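Local coordinates for hypothetical sugar binding protein (Bacteroides thetaiotaomicron, PDB 3SEE) that is of unknown function but probably binds sugars through a galactose-binding-domain-like fold, at residues N127-D135 with N143-F151. Sequence-based numbering, arbitrary orientation.
Sequences NTTFFMRRD and NASGAQYNF
Arg-133 meets the loop 144-148 with both its backbone and its side chain. Its amide N donates to Gly-146 O at 3.0 Å, with an N-H...O angle of 162°. In one of its two conformers, its guanidinium takes Ser-145 O side-on: NE lies 2.8 Å and NH2 2.9 Å from that single oxygen, which sits in the guanidinium plane. CG stands between the backbone N and the carbonyl carbon (chi1 69°), and the extended chain from there carries NE to the loop. NH2 also hydrogen-bonds Gln-141 OE1, and Ala-144 CB lies at the edge of the guanidinium. The connection 134-148 leads from strand 130-133 in the eight-stranded sheet to strand 149-152 at the border of the six-stranded one, in a galactose-binding-like beta sandwich. Ser-145 shapes the turn from within. Its OG accepts from Ala-147 N and, at 2.9 Å, from Gln-148 N, as an ST turn and ST motif, and also bonds Ile-175 O. Apolar contact is made by Ala-147, whose CB lies over one face of the Phe-130 ring, 3.9 Å from the centroid, as a CH-pi contact. Val-172 touches both side chains. A water joins Phe-131 O to Ala-147 O, and Tyr-166 OH also bonds the latter.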
# COMPACT_ATOMS: atom_id res chain seq x y z
N ASN A 127 -6.72 15.11 -7.55
CA ASN A 127 -6.81 14.83 -6.12
C ASN A 127 -6.05 13.55 -5.77
O ASN A 127 -5.87 12.67 -6.62
CB ASN A 127 -8.26 14.61 -5.70
CG ASN A 127 -9.11 15.86 -5.78
OD1 ASN A 127 -8.63 17.00 -5.70
ND2 ASN A 127 -10.41 15.63 -5.87
N THR A 128 -5.64 13.48 -4.51
CA THR A 128 -5.03 12.27 -3.94
C THR A 128 -5.76 11.99 -2.63
O THR A 128 -5.54 12.66 -1.63
CB THR A 128 -3.52 12.43 -3.71
OG1 THR A 128 -3.30 13.53 -2.81
CG2 THR A 128 -2.75 12.70 -5.00
N THR A 129 -6.66 11.01 -2.67
CA THR A 129 -7.57 10.71 -1.57
C THR A 129 -7.25 9.36 -0.96
O THR A 129 -7.23 8.36 -1.68
CB THR A 129 -9.03 10.69 -2.08
OG1 THR A 129 -9.28 11.85 -2.89
CG2 THR A 129 -10.02 10.62 -0.95
N PHE A 130 -6.99 9.32 0.34
CA PHE A 130 -6.54 8.11 1.02
C PHE A 130 -7.39 7.88 2.27
O PHE A 130 -7.73 8.84 2.94
CB PHE A 130 -5.09 8.25 1.50
CG PHE A 130 -4.08 8.60 0.45
CD1 PHE A 130 -3.85 9.92 0.08
CD2 PHE A 130 -3.31 7.62 -0.14
CE1 PHE A 130 -2.85 10.24 -0.84
CE2 PHE A 130 -2.32 7.94 -1.05
CZ PHE A 130 -2.11 9.23 -1.40
N PHE A 131 -7.60 6.62 2.65
CA PHE A 131 -8.11 6.38 4.00
C PHE A 131 -7.04 6.70 5.05
O PHE A 131 -5.85 6.50 4.83
CB PHE A 131 -8.55 4.94 4.15
CG PHE A 131 -9.74 4.59 3.31
CD1 PHE A 131 -10.93 5.27 3.45
CD2 PHE A 131 -9.68 3.58 2.36
CE1 PHE A 131 -12.03 4.93 2.67
CE2 PHE A 131 -10.76 3.25 1.57
CZ PHE A 131 -11.95 3.92 1.73
N MSE A 132 -7.48 7.24 6.18
CA MSE A 132 -6.57 7.65 7.23
C MSE A 132 -6.12 6.46 8.07
O MSE A 132 -6.92 5.68 8.56
CB MSE A 132 -7.28 8.65 8.13
CG MSE A 132 -6.32 9.35 9.10
SE MSE A 132 -7.25 10.41 10.44
CE MSE A 132 -7.49 9.02 11.78
N ARG A 133 -4.81 6.38 8.30
CA ARG A 133 -4.37 5.38 9.24
C ARG A 133 -4.90 5.79 10.64
O ARG A 133 -4.93 6.95 11.05
CB ARG A 133 -2.86 5.11 9.14
CG ARG A 133 -1.98 6.24 9.61
CD ARG A 133 -0.48 5.95 9.37
NE ARG A 133 0.23 7.15 9.71
CZ ARG A 133 0.54 7.52 10.94
NH1 ARG A 133 0.24 6.77 11.98
NH2 ARG A 133 1.17 8.67 11.12
N ARG A 134 -5.41 4.81 11.35
CA ARG A 134 -6.18 5.08 12.54
C ARG A 134 -5.43 5.83 13.61
O ARG A 134 -6.00 6.69 14.30
CB ARG A 134 -6.71 3.77 13.07
CG ARG A 134 -7.82 3.88 13.92
CD ARG A 134 -8.62 2.60 14.01
NE ARG A 134 -9.67 2.97 14.90
CZ ARG A 134 -9.86 2.46 16.10
NH1 ARG A 134 -9.08 1.51 16.57
NH2 ARG A 134 -10.90 2.85 16.79
N ASP A 135 -4.14 5.55 13.74
CA ASP A 135 -3.31 6.20 14.74
C ASP A 135 -2.79 7.57 14.33
O ASP A 135 -2.02 8.19 15.05
CB ASP A 135 -2.13 5.29 15.15
CG ASP A 135 -2.52 4.27 16.19
OD1 ASP A 135 -3.27 4.65 17.10
OD2 ASP A 135 -2.11 3.10 16.08
N ASN A 143 5.38 15.51 11.23
CA ASN A 143 6.20 15.08 10.12
C ASN A 143 5.83 13.75 9.49
O ASN A 143 6.49 13.32 8.54
CB ASN A 143 7.66 15.06 10.57
CG ASN A 143 8.15 16.44 10.94
OD1 ASN A 143 8.01 17.38 10.16
ND2 ASN A 143 8.74 16.58 12.12
N ALA A 144 4.75 13.15 9.96
CA ALA A 144 4.33 11.85 9.47
C ALA A 144 3.23 11.95 8.40
O ALA A 144 2.43 12.88 8.40
CB ALA A 144 3.80 11.00 10.62
N SER A 145 3.18 10.99 7.50
CA SER A 145 2.01 10.83 6.64
C SER A 145 0.79 10.39 7.44
O SER A 145 0.90 9.55 8.34
CB SER A 145 2.31 9.76 5.59
OG SER A 145 1.24 9.64 4.66
N GLY A 146 -0.37 10.91 7.07
CA GLY A 146 -1.62 10.42 7.60
C GLY A 146 -2.20 9.25 6.81
O GLY A 146 -3.18 8.64 7.24
N ALA A 147 -1.63 8.99 5.64
CA ALA A 147 -2.09 7.98 4.70
C ALA A 147 -1.22 6.73 4.68
O ALA A 147 -1.70 5.61 4.74
CB ALA A 147 -2.16 8.57 3.27
N GLN A 148 0.09 6.96 4.58
CA GLN A 148 1.03 5.86 4.46
C GLN A 148 1.53 5.45 5.84
O GLN A 148 1.87 6.29 6.68
CB GLN A 148 2.22 6.27 3.61
CG GLN A 148 3.24 5.15 3.39
CD GLN A 148 4.21 5.42 2.27
OE1 GLN A 148 3.82 5.94 1.21
NE2 GLN A 148 5.48 5.06 2.47
N TYR A 149 1.51 4.14 6.05
CA TYR A 149 2.06 3.49 7.23
C TYR A 149 3.37 2.82 6.84
O TYR A 149 3.43 2.16 5.82
CB TYR A 149 1.08 2.40 7.71
CG TYR A 149 1.61 1.50 8.78
CD1 TYR A 149 1.73 1.96 10.10
CD2 TYR A 149 2.02 0.21 8.52
CE1 TYR A 149 2.22 1.15 11.11
CE2 TYR A 149 2.51 -0.62 9.52
CZ TYR A 149 2.61 -0.14 10.81
OH TYR A 149 3.11 -0.98 11.79
N ASN A 150 4.38 3.01 7.67
CA ASN A 150 5.69 2.39 7.48
C ASN A 150 6.03 1.56 8.70
O ASN A 150 5.79 2.01 9.82
CB ASN A 150 6.78 3.46 7.30
CG ASN A 150 6.45 4.43 6.20
OD1 ASN A 150 6.26 4.03 5.05
ND2 ASN A 150 6.38 5.71 6.52
N PHE A 151 6.63 0.40 8.49
CA PHE A 151 7.07 -0.46 9.59
C PHE A 151 8.46 -0.99 9.30
O PHE A 151 8.68 -1.61 8.27
CB PHE A 151 6.09 -1.61 9.76
CG PHE A 151 6.39 -2.49 10.95
CD1 PHE A 151 6.35 -1.98 12.24
CD2 PHE A 151 6.77 -3.80 10.77
CE1 PHE A 151 6.66 -2.77 13.32
CE2 PHE A 151 7.04 -4.61 11.88
CZ PHE A 151 7.00 -4.08 13.14
O HOH W 1 -3.95 5.33 3.06